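Local coordinates for protein sulfoquinovosidase (Escherichia coli, PDB 5OHT) that hydrolyses the glycosidic bond of plant sulfolipid headgroups and of simple sulfoquinovosides, releasing sulfoquinovose for sulfoglycolysis, at residues Asp289-Arg294 with Trp304-Asn309; Ala332-Tyr337 with Gly400-Asp405; Thr627-Glu632 with Gly646-Val651. All coordinates share one frame; numbering follows the deposited sequence.

How the contacts relate
The three contacts follow one another along the chain. Contacts 1 and 2 both belong to the TIM-barrel domain, with centres about 11 Å apart, and they touch: the indole N-H groups of W290 and W306 in contact 1 reach the carbonyls of Y333 and Y337 in contact 2. Contact 2 pairs the neighbouring parallel strands 329-334 and 401-404; contact 1 flanks the hairpin of strands 293-296 and 299-302. Together they build adjoining parts of the ligand site, contact 1 at the sulfonate and contact 2 at the ring nitrogen of the bound piperidine. Contact 3, a two-stranded pairing in the separate C-terminal domain, lies across the chain's centre, about 41 Å from contact 2 between centres, and takes no part in that site.

Contact 1: Asp289-Arg294 with Trp304-Asn309; sequences DWSGIR and WNWKWN. With 9VH ([(3~{S},4~{R},5~{R})-4,5-bis(oxidanyl)piperidin-3-yl]methanesulfonic acid), chain D.
W290 lays its indole largely along backbone: its six-membered ring follows the chain from W306 to W308, with CZ3 3.4 Å from W308 N and also against W308 CB, and the carbonyl oxygen of K307 over one face. An inverse gamma turn centred on W306 bends the chain where it passes this ring. A wide, flat residue suits the task, and its NE1 is bonded to the carbonyl of Y333. With CG between the backbone N and the carbonyl carbon (chi1 76°), the ring is folded back toward 304-309. The W290 carbonyl in turn accepts from N309 N at 3.0 Å, in the carbonyl plane and almost straight at 178°. Next to it, the small S291 lets its CB come within 3.3 Å of N305 O, while its hydroxyl is bonded to the M303 carbonyl. A water bridges S291 O and K307 O. These loops flank the β-hairpin 293-302 of the TIM-barrel domain, and the second segment brings W304 to the ligand's sulfonate: NE1 donates to O2 at 3.0 Å, with O2 at the edge of the indole, in its plane. A second water accepts from R294 NE at 2.8 Å and from W304 N, linking the arginine to the sulfonate-binding tryptophan.

Contact 2: Ala332-Tyr337 with Gly400-Asp405; sequences AYINPY and GGWMAD. With 9VH ([(3~{S},4~{R},5~{R})-4,5-bis(oxidanyl)piperidin-3-yl]methanesulfonic acid), chain D.
Y333 and D405 cross obliquely at the ends of two adjacent parallel strands of the TIM barrel, the planes of phenol ring and carboxylate standing 82° apart and OD2 lying at the ring edge. Y333 OH donates to D405 OD2 over 2.6 Å, reaching the anti side of that oxygen and somewhat out of the carboxylate plane. The same OD2 accepts from N1 of the bound piperidine sulfonate, also at 2.6 Å, so the catalytic nucleophile is held by the protein while it engages the ligand. The tyrosine reaches this far because its CG lies opposite the backbone N (chi1 177°), which sends the long ring along the face shared with M403. N335 steadies the phenol in turn: its ND2 donates to Y333 OH at 3.3 Å, with the oxygen close to the amide plane, and its OD1 closes an Asx turn by accepting from Y337 N.

M403 comes at the rim of the same ring, SD 3.6 Å from CE2, an edge-on Met-aromatic contact; its methyl end passes on to the ligand. A phenylalanine in place of Y333 would probably leave D405 OD2 without its phenolic donor and N335 ND2 without its acceptor, so that the carboxylate is less firmly fixed in rotation. On the opposite face of the sheet, I334 and W402 run side by side, and the apolar CG2 branch of the isoleucine lies against the indole near CD1, while the indole N-H is bonded to N437.

The backbones form a twisted parallel ladder, A332 facing W402, Y333 facing M403 and I334 facing A404. Its last rung leads directly into the nucleophile: D405 N donates to I334 O at 2.9 Å and 172°.

Contact 3: Thr627-Glu632 with Gly646-Val651; sequences TLYLPE and GGEVTV
The Y629 ring lies beside the G647-E648 backbone, meeting it obliquely, with CD1 3.9 Å from G647 C. Its far end is engaged elsewhere, the hydroxyl bonded to D597 and the ring meeting H599 edge-to-face. The other flat groups are carboxylates. That of E632 comes close to the backbone of G646 but has its salt bridge with R645, whereas the E648 carboxylate lies alongside the T627 methyl. Glycines suit the start of the second segment: a CB at G646 would probably crowd E632 OE1, and at the backbone angles of G647 one would press on the carbonyl oxygen of G646.

Strands 625-630 and 647-652 make a two-stranded antiparallel ribbon in the C-terminal domain. L628 with V649 and L630 with G647 are its hydrogen-bonded pairs, each joined by two backbone bonds; V649 N to L628 O, for example, is 2.9 Å and 171°. T627 and T650 form a non-hydrogen-bonded pair, yet their OG1 atoms meet at 2.7 Å, a bond in which either may donate. Each OG1 sits beside its own backbone N (chi1 -62° in both), which brings the two oxygens together across the exposed face.

On the other face, branched apolar residues meet. V649 CG2 touches both leucines, 3.9 Å from L630 CD1 and 4.0 Å from L628 CG, while F644 and F661 pack on this same leucine and valine surface.

Contact 1: Asp289-Arg294 with Trp304-Asn309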
loop_
_atom_site.group_PDB
_atom_site.type_symbol
_atom_site.label_atom_id
_atom_site.label_comp_id
_atom_site.label_asym_id
_atom_site.label_seq_id
_atom_site.Cartn_x
_atom_site.Cartn_y
_atom_site.Cartn_z
ATOM N N ASP A 289 -11.502 0.366 -19.692
ATOM C CA ASP A 289 -12.791 0.120 -20.352
ATOM C C ASP A 289 -12.760 -0.998 -21.405
ATOM O O ASP A 289 -13.687 -1.092 -22.223
ATOM C CB ASP A 289 -13.370 1.448 -20.931
ATOM C CG ASP A 289 -12.608 1.977 -22.161
ATOM O OD1 ASP A 289 -11.405 1.693 -22.318
ATOM O OD2 ASP A 289 -13.208 2.803 -22.950
ATOM N N TRP A 290 -11.765 -1.892 -21.361
ATOM C CA TRP A 290 -11.728 -3.074 -22.199
ATOM C C TRP A 290 -13.025 -3.929 -22.124
ATOM O O TRP A 290 -13.328 -4.701 -23.062
ATOM C CB TRP A 290 -10.518 -3.943 -21.872
ATOM C CG TRP A 290 -10.709 -4.738 -20.584
ATOM C CD1 TRP A 290 -10.816 -4.227 -19.344
ATOM C CD2 TRP A 290 -10.834 -6.164 -20.448
ATOM N NE1 TRP A 290 -11.049 -5.247 -18.437
ATOM C CE2 TRP A 290 -11.035 -6.441 -19.074
ATOM C CE3 TRP A 290 -10.817 -7.239 -21.357
ATOM C CZ2 TRP A 290 -11.237 -7.745 -18.575
ATOM C CZ3 TRP A 290 -11.011 -8.549 -20.871
ATOM C CH2 TRP A 290 -11.236 -8.782 -19.463
ATOM N N SER A 291 -13.752 -3.821 -20.997
ATOM C CA SER A 291 -14.976 -4.597 -20.740
ATOM C C SER A 291 -16.221 -3.789 -20.912
ATOM O O SER A 291 -17.319 -4.272 -20.599
ATOM C CB SER A 291 -14.937 -5.196 -19.313
ATOM O OG SER A 291 -14.712 -4.191 -18.360
ATOM N N GLY A 292 -16.094 -2.555 -21.387
ATOM C CA GLY A 292 -17.231 -1.621 -21.432
ATOM C C GLY A 292 -17.191 -0.564 -20.359
ATOM O O GLY A 292 -16.334 -0.614 -19.458
ATOM N N ILE A 293 -18.118 0.394 -20.467
ATOM C CA ILE A 293 -18.264 1.518 -19.533
ATOM C C ILE A 293 -19.606 1.530 -18.795
ATOM O O ILE A 293 -20.587 0.899 -19.231
ATOM C CB ILE A 293 -18.081 2.916 -20.208
ATOM C CG1 ILE A 293 -19.193 3.188 -21.253
ATOM C CG2 ILE A 293 -16.649 3.079 -20.737
ATOM C CD1 ILE A 293 -19.200 4.646 -21.719
ATOM N N ARG A 294 -19.632 2.222 -17.669
ATOM C CA ARG A 294 -20.877 2.671 -16.953
ATOM C C ARG A 294 -20.789 4.107 -16.609
ATOM O O ARG A 294 -19.913 4.490 -15.815
ATOM C CB ARG A 294 -21.126 1.838 -15.656
ATOM C CG ARG A 294 -22.567 2.001 -15.064
ATOM C CD ARG A 294 -22.714 1.340 -13.695
ATOM N NE ARG A 294 -22.528 -0.116 -13.739
ATOM C CZ ARG A 294 -23.504 -1.004 -13.931
ATOM N NH1 ARG A 294 -23.265 -2.279 -13.926
ATOM N NH2 ARG A 294 -24.744 -0.611 -14.149
ATOM N N TRP A 304 -18.464 -3.566 -14.727
ATOM C CA TRP A 304 -17.831 -4.651 -13.948
ATOM C C TRP A 304 -18.347 -6.027 -14.367
ATOM O O TRP A 304 -19.039 -6.715 -13.582
ATOM C CB TRP A 304 -18.031 -4.442 -12.426
ATOM C CG TRP A 304 -17.370 -3.160 -11.837
ATOM C CD1 TRP A 304 -16.702 -2.165 -12.517
ATOM C CD2 TRP A 304 -17.351 -2.784 -10.452
ATOM N NE1 TRP A 304 -16.245 -1.213 -11.625
ATOM C CE2 TRP A 304 -16.647 -1.557 -10.353
ATOM C CE3 TRP A 304 -17.859 -3.374 -9.276
ATOM C CZ2 TRP A 304 -16.429 -0.932 -9.141
ATOM C CZ3 TRP A 304 -17.660 -2.722 -8.048
ATOM C CH2 TRP A 304 -16.956 -1.508 -7.997
ATOM N N ASN A 305 -17.981 -6.450 -15.598
ATOM C CA ASN A 305 -18.180 -7.821 -16.061
ATOM C C ASN A 305 -16.951 -8.203 -16.866
ATOM O O ASN A 305 -16.681 -7.588 -17.888
ATOM C CB ASN A 305 -19.469 -7.894 -16.917
ATOM C CG ASN A 305 -19.914 -9.337 -17.148
ATOM O OD1 ASN A 305 -20.256 -10.035 -16.208
ATOM N ND2 ASN A 305 -19.892 -9.771 -18.397
ATOM N N TRP A 306 -16.166 -9.166 -16.386
ATOM C CA TRP A 306 -14.765 -9.331 -16.803
ATOM C C TRP A 306 -14.567 -10.177 -18.069
ATOM O O TRP A 306 -13.970 -11.275 -18.058
ATOM C CB TRP A 306 -13.870 -9.797 -15.613
ATOM C CG TRP A 306 -14.268 -9.057 -14.344
ATOM C CD1 TRP A 306 -14.760 -9.615 -13.205
ATOM C CD2 TRP A 306 -14.278 -7.648 -14.133
ATOM N NE1 TRP A 306 -15.046 -8.645 -12.279
ATOM C CE2 TRP A 306 -14.780 -7.422 -12.822
ATOM C CE3 TRP A 306 -13.918 -6.553 -14.910
ATOM C CZ2 TRP A 306 -14.886 -6.168 -12.268
ATOM C CZ3 TRP A 306 -14.048 -5.296 -14.364
ATOM C CH2 TRP A 306 -14.488 -5.115 -13.034
ATOM N N LYS A 307 -15.128 -9.634 -19.149
ATOM C CA LYS A 307 -15.076 -10.224 -20.478
ATOM C C LYS A 307 -14.809 -9.083 -21.476
ATOM O O LYS A 307 -15.429 -8.032 -21.388
ATOM C CB LYS A 307 -16.424 -10.870 -20.803
ATOM C CG LYS A 307 -16.671 -12.146 -20.055
ATOM C CD LYS A 307 -18.134 -12.584 -20.094
ATOM C CE LYS A 307 -18.339 -13.944 -19.406
ATOM N NZ LYS A 307 -19.731 -14.023 -18.907
ATOM N N TRP A 308 -13.932 -9.347 -22.455
ATOM C CA TRP A 308 -13.644 -8.384 -23.521
ATOM C C TRP A 308 -14.921 -7.987 -24.283
ATOM O O TRP A 308 -15.718 -8.837 -24.704
ATOM C CB TRP A 308 -12.548 -8.983 -24.445
ATOM C CG TRP A 308 -12.453 -8.402 -25.839
ATOM C CD1 TRP A 308 -12.570 -7.089 -26.247
ATOM C CD2 TRP A 308 -12.120 -9.157 -27.001
ATOM N NE1 TRP A 308 -12.417 -7.006 -27.656
ATOM C CE2 TRP A 308 -12.133 -8.265 -28.120
ATOM C CE3 TRP A 308 -11.896 -10.536 -27.227
ATOM C CZ2 TRP A 308 -11.925 -8.715 -29.443
ATOM C CZ3 TRP A 308 -11.657 -10.976 -28.575
ATOM C CH2 TRP A 308 -11.673 -10.059 -29.636
ATOM N N ASN A 309 -15.175 -6.709 -24.382
ATOM C CA ASN A 309 -16.308 -6.172 -25.111
ATOM C C ASN A 309 -15.851 -5.750 -26.528
ATOM O O ASN A 309 -15.175 -4.721 -26.721
ATOM C CB ASN A 309 -16.894 -5.022 -24.322
ATOM C CG ASN A 309 -18.157 -4.450 -24.932
ATOM O OD1 ASN A 309 -18.212 -4.182 -26.106
ATOM N ND2 ASN A 309 -19.134 -4.133 -24.093
HETATM O O1 9VH D . -14.689 3.682 -11.700
HETATM S S1 9VH D . -14.278 2.325 -11.550
HETATM O O2 9VH D . -14.786 1.311 -12.398
HETATM O O3 9VH D . -14.598 1.852 -10.164
HETATM C C1 9VH D . -12.506 2.209 -11.698
HETATM C C2 9VH D . -11.668 3.213 -10.883
HETATM C C3 9VH D . -11.813 3.023 -9.381
HETATM N N1 9VH D . -10.669 2.480 -8.622
HETATM C C4 9VH D . -9.423 3.231 -8.844
HETATM C C5 9VH D . -9.348 3.962 -10.190
HETATM O O4 9VH D . -8.009 4.055 -10.632
HETATM C C6 9VH D . -10.182 3.279 -11.274
HETATM O O5 9VH D . -10.047 4.042 -12.475
HETATM O O HOH W 1 -18.201 -7.058 -20.951
HETATM O O HOH W 2 -19.973 -1.237 -13.198
#

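Contact 2: Ala332-Tyr337 with Gly400-Asp405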
loop_
_atom_site.group_PDB
_atom_site.type_symbol
_atom_site.label_atom_id
_atom_site.label_comp_id
_atom_site.label_asym_id
_atom_site.label_seq_id
_atom_site.Cartn_x
_atom_site.Cartn_y
_atom_site.Cartn_z
ATOM N N ALA A 332 -5.183 -4.267 -18.899
ATOM C CA ALA A 332 -6.619 -4.189 -18.696
ATOM C C ALA A 332 -6.979 -3.851 -17.197
ATOM O O ALA A 332 -6.220 -3.114 -16.525
ATOM C CB ALA A 332 -7.228 -5.509 -19.161
ATOM N N TYR A 333 -8.122 -4.348 -16.720
ATOM C CA TYR A 333 -8.702 -3.968 -15.413
ATOM C C TYR A 333 -9.569 -5.123 -14.902
ATOM O O TYR A 333 -10.442 -5.618 -15.657
ATOM C CB TYR A 333 -9.537 -2.665 -15.528
ATOM C CG TYR A 333 -10.236 -2.240 -14.242
ATOM C CD1 TYR A 333 -11.425 -2.857 -13.816
ATOM C CD2 TYR A 333 -9.633 -1.323 -13.339
ATOM C CE1 TYR A 333 -12.008 -2.543 -12.598
ATOM C CE2 TYR A 333 -10.222 -1.029 -12.117
ATOM C CZ TYR A 333 -11.402 -1.667 -11.738
ATOM O OH TYR A 333 -11.989 -1.366 -10.548
ATOM N N ILE A 334 -9.398 -5.517 -13.633
ATOM C CA ILE A 334 -10.324 -6.409 -12.929
ATOM C C ILE A 334 -10.429 -6.038 -11.402
ATOM O O ILE A 334 -9.502 -5.363 -10.839
ATOM C CB ILE A 334 -9.940 -7.860 -13.132
ATOM C CG1 ILE A 334 -11.019 -8.842 -12.594
ATOM C CG2 ILE A 334 -8.577 -8.190 -12.505
ATOM C CD1 ILE A 334 -10.825 -10.241 -13.131
ATOM N N ASN A 335 -11.554 -6.378 -10.777
ATOM C CA ASN A 335 -11.748 -6.342 -9.322
ATOM C C ASN A 335 -12.497 -7.595 -8.892
ATOM O O ASN A 335 -12.975 -8.361 -9.769
ATOM C CB ASN A 335 -12.299 -4.975 -8.830
ATOM C CG ASN A 335 -13.791 -4.797 -9.067
ATOM O OD1 ASN A 335 -14.579 -5.693 -8.787
ATOM N ND2 ASN A 335 -14.175 -3.609 -9.579
ATOM N N PRO A 336 -12.558 -7.886 -7.559
ATOM C CA PRO A 336 -13.177 -9.152 -7.097
ATOM C C PRO A 336 -14.694 -9.117 -6.870
ATOM O O PRO A 336 -15.258 -9.978 -6.114
ATOM C CB PRO A 336 -12.400 -9.429 -5.807
ATOM C CG PRO A 336 -12.157 -8.106 -5.253
ATOM C CD PRO A 336 -12.013 -7.135 -6.420
ATOM N N TYR A 337 -15.364 -8.107 -7.440
ATOM C CA TYR A 337 -16.819 -7.981 -7.413
ATOM C C TYR A 337 -17.400 -8.081 -8.861
ATOM O O TYR A 337 -16.657 -7.985 -9.862
ATOM C CB TYR A 337 -17.238 -6.648 -6.746
ATOM C CG TYR A 337 -16.344 -6.234 -5.551
ATOM C CD1 TYR A 337 -16.103 -7.138 -4.495
ATOM C CD2 TYR A 337 -15.785 -4.964 -5.467
ATOM C CE1 TYR A 337 -15.281 -6.809 -3.411
ATOM C CE2 TYR A 337 -14.980 -4.607 -4.365
ATOM C CZ TYR A 337 -14.725 -5.534 -3.352
ATOM O OH TYR A 337 -13.936 -5.204 -2.243
ATOM N N GLY A 400 -0.646 -8.018 -21.256
ATOM C CA GLY A 400 0.629 -8.044 -20.516
ATOM C C GLY A 400 0.558 -7.660 -19.014
ATOM O O GLY A 400 1.582 -7.682 -18.318
ATOM N N GLY A 401 -0.635 -7.326 -18.535
ATOM C CA GLY A 401 -0.874 -6.899 -17.165
ATOM C C GLY A 401 -2.242 -6.231 -17.014
ATOM O O GLY A 401 -3.044 -6.183 -17.962
ATOM N N TRP A 402 -2.525 -5.763 -15.813
ATOM C CA TRP A 402 -3.791 -5.161 -15.486
ATOM C C TRP A 402 -3.751 -4.492 -14.079
ATOM O O TRP A 402 -2.932 -4.875 -13.212
ATOM C CB TRP A 402 -4.945 -6.193 -15.561
ATOM C CG TRP A 402 -4.750 -7.427 -14.753
ATOM C CD1 TRP A 402 -5.007 -7.578 -13.389
ATOM C CD2 TRP A 402 -4.244 -8.690 -15.201
ATOM N NE1 TRP A 402 -4.673 -8.855 -12.991
ATOM C CE2 TRP A 402 -4.155 -9.538 -14.063
ATOM C CE3 TRP A 402 -3.800 -9.178 -16.450
ATOM C CZ2 TRP A 402 -3.690 -10.851 -14.143
ATOM C CZ3 TRP A 402 -3.324 -10.474 -16.530
ATOM C CH2 TRP A 402 -3.275 -11.312 -15.383
ATOM N N MET A 403 -4.620 -3.493 -13.894
ATOM C CA MET A 403 -5.010 -3.018 -12.563
ATOM C C MET A 403 -5.866 -4.066 -11.883
ATOM O O MET A 403 -6.883 -4.488 -12.465
ATOM C CB MET A 403 -5.799 -1.706 -12.716
ATOM C CG MET A 403 -6.201 -1.038 -11.373
ATOM S SD MET A 403 -7.057 0.551 -11.506
ATOM C CE MET A 403 -5.694 1.689 -11.623
ATOM N N ALA A 404 -5.414 -4.558 -10.701
ATOM C CA ALA A 404 -6.192 -5.436 -9.877
ATOM C C ALA A 404 -6.677 -4.650 -8.634
ATOM O O ALA A 404 -5.965 -4.471 -7.628
ATOM C CB ALA A 404 -5.360 -6.653 -9.502
ATOM N N ASP A 405 -7.889 -4.113 -8.764
ATOM C CA ASP A 405 -8.404 -3.040 -7.916
ATOM C C ASP A 405 -9.226 -3.505 -6.727
ATOM O O ASP A 405 -9.598 -4.667 -6.644
ATOM C CB ASP A 405 -9.230 -2.144 -8.846
ATOM C CG ASP A 405 -9.509 -0.756 -8.327
ATOM O OD1 ASP A 405 -8.936 -0.296 -7.342
ATOM O OD2 ASP A 405 -10.343 -0.100 -8.950
HETATM O O1 9VH D . -14.689 3.682 -11.700
HETATM S S1 9VH D . -14.278 2.325 -11.550
HETATM O O2 9VH D . -14.786 1.311 -12.398
HETATM O O3 9VH D . -14.598 1.852 -10.164
HETATM C C1 9VH D . -12.506 2.209 -11.698
HETATM C C2 9VH D . -11.668 3.213 -10.883
HETATM C C3 9VH D . -11.813 3.023 -9.381
HETATM N N1 9VH D . -10.669 2.480 -8.622
HETATM C C4 9VH D . -9.423 3.231 -8.844
HETATM C C5 9VH D . -9.348 3.962 -10.190
HETATM O O4 9VH D . -8.009 4.055 -10.632
HETATM C C6 9VH D . -10.182 3.279 -11.274
HETATM O O5 9VH D . -10.047 4.042 -12.475
#

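Contact 3: Thr627-Glu632 with Gly646-Val651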
loop_
_atom_site.group_PDB
_atom_site.type_symbol
_atom_site.label_atom_id
_atom_site.label_comp_id
_atom_site.label_asym_id
_atom_site.label_seq_id
_atom_site.Cartn_x
_atom_site.Cartn_y
_atom_site.Cartn_z
ATOM N N THR A 627 13.513 23.811 -1.405
ATOM C CA THR A 627 14.446 23.603 -0.313
ATOM C C THR A 627 14.339 22.158 0.217
ATOM O O THR A 627 13.236 21.606 0.313
ATOM C CB THR A 627 14.096 24.605 0.835
ATOM O OG1 THR A 627 14.267 25.956 0.338
ATOM C CG2 THR A 627 15.013 24.383 2.071
ATOM N N LEU A 628 15.469 21.528 0.536
ATOM C CA LEU A 628 15.518 20.115 0.964
ATOM C C LEU A 628 16.728 19.886 1.851
ATOM O O LEU A 628 17.507 20.829 2.102
ATOM C CB LEU A 628 15.541 19.173 -0.255
ATOM C CG LEU A 628 16.723 19.447 -1.219
ATOM C CD1 LEU A 628 17.539 18.209 -1.277
ATOM C CD2 LEU A 628 16.368 20.031 -2.558
ATOM N N TYR A 629 16.870 18.665 2.351
ATOM C CA TYR A 629 17.988 18.290 3.221
ATOM C C TYR A 629 18.872 17.243 2.577
ATOM O O TYR A 629 18.385 16.215 2.063
ATOM C CB TYR A 629 17.473 17.787 4.558
ATOM C CG TYR A 629 18.575 17.371 5.484
ATOM C CD1 TYR A 629 19.331 18.331 6.201
ATOM C CD2 TYR A 629 18.866 16.030 5.664
ATOM C CE1 TYR A 629 20.376 17.926 7.068
ATOM C CE2 TYR A 629 19.897 15.613 6.513
ATOM C CZ TYR A 629 20.660 16.590 7.207
ATOM O OH TYR A 629 21.640 16.145 8.010
ATOM N N LEU A 630 20.197 17.491 2.568
ATOM C CA LEU A 630 21.195 16.498 2.137
ATOM C C LEU A 630 21.915 15.950 3.350
ATOM O O LEU A 630 22.432 16.717 4.135
ATOM C CB LEU A 630 22.176 17.080 1.132
ATOM C CG LEU A 630 21.615 17.617 -0.178
ATOM C CD1 LEU A 630 22.663 18.323 -1.020
ATOM C CD2 LEU A 630 21.045 16.494 -1.016
ATOM N N PRO A 631 21.975 14.617 3.506
ATOM C CA PRO A 631 22.849 14.065 4.519
ATOM C C PRO A 631 24.276 14.186 4.050
ATOM O O PRO A 631 24.521 14.539 2.900
ATOM C CB PRO A 631 22.412 12.610 4.579
ATOM C CG PRO A 631 21.967 12.287 3.174
ATOM C CD PRO A 631 21.449 13.557 2.599
ATOM N N GLU A 632 25.212 13.923 4.960
ATOM C CA GLU A 632 26.619 14.180 4.715
ATOM C C GLU A 632 27.233 13.193 3.740
ATOM O O GLU A 632 27.372 12.001 4.053
ATOM C CB GLU A 632 27.416 14.149 6.060
ATOM C CG GLU A 632 28.886 14.561 5.888
ATOM C CD GLU A 632 29.005 15.938 5.235
ATOM O OE1 GLU A 632 28.612 16.906 5.869
ATOM O OE2 GLU A 632 29.438 16.032 4.090
ATOM N N GLY A 646 26.647 17.885 2.784
ATOM C CA GLY A 646 25.529 17.834 3.724
ATOM C C GLY A 646 24.999 19.156 4.206
ATOM O O GLY A 646 25.752 20.116 4.327
ATOM N N GLY A 647 23.680 19.223 4.452
ATOM C CA GLY A 647 23.058 20.425 4.973
ATOM C C GLY A 647 21.731 20.724 4.308
ATOM O O GLY A 647 21.313 20.060 3.335
ATOM N N GLU A 648 21.069 21.733 4.828
ATOM C CA GLU A 648 19.894 22.292 4.201
ATOM C C GLU A 648 20.331 23.009 2.935
ATOM O O GLU A 648 21.288 23.794 2.974
ATOM C CB GLU A 648 19.242 23.268 5.153
ATOM C CG GLU A 648 17.890 23.691 4.688
ATOM C CD GLU A 648 16.800 23.195 5.587
ATOM O OE1 GLU A 648 16.689 21.943 5.846
ATOM O OE2 GLU A 648 16.048 24.127 5.976
ATOM N N VAL A 649 19.641 22.783 1.811
ATOM C CA VAL A 649 19.997 23.458 0.573
ATOM C C VAL A 649 18.762 23.910 -0.189
ATOM O O VAL A 649 17.657 23.310 -0.010
ATOM C CB VAL A 649 20.928 22.593 -0.308
ATOM C CG1 VAL A 649 22.187 22.101 0.430
ATOM C CG2 VAL A 649 20.216 21.390 -0.920
ATOM N N THR A 650 18.938 24.930 -1.043
ATOM C CA THR A 650 17.893 25.385 -1.953
ATOM C C THR A 650 18.438 25.320 -3.400
ATOM O O THR A 650 19.584 25.759 -3.657
ATOM C CB THR A 650 17.380 26.785 -1.595
ATOM O OG1 THR A 650 16.789 26.758 -0.293
ATOM C CG2 THR A 650 16.281 27.253 -2.562
ATOM N N VAL A 651 17.656 24.750 -4.351
ATOM C CA VAL A 651 18.046 24.695 -5.752
ATOM C C VAL A 651 16.925 25.243 -6.652
ATOM O O VAL A 651 15.725 25.209 -6.300
ATOM C CB VAL A 651 18.440 23.279 -6.237
ATOM C CG1 VAL A 651 19.778 22.838 -5.662
ATOM C CG2 VAL A 651 17.322 22.248 -6.000
#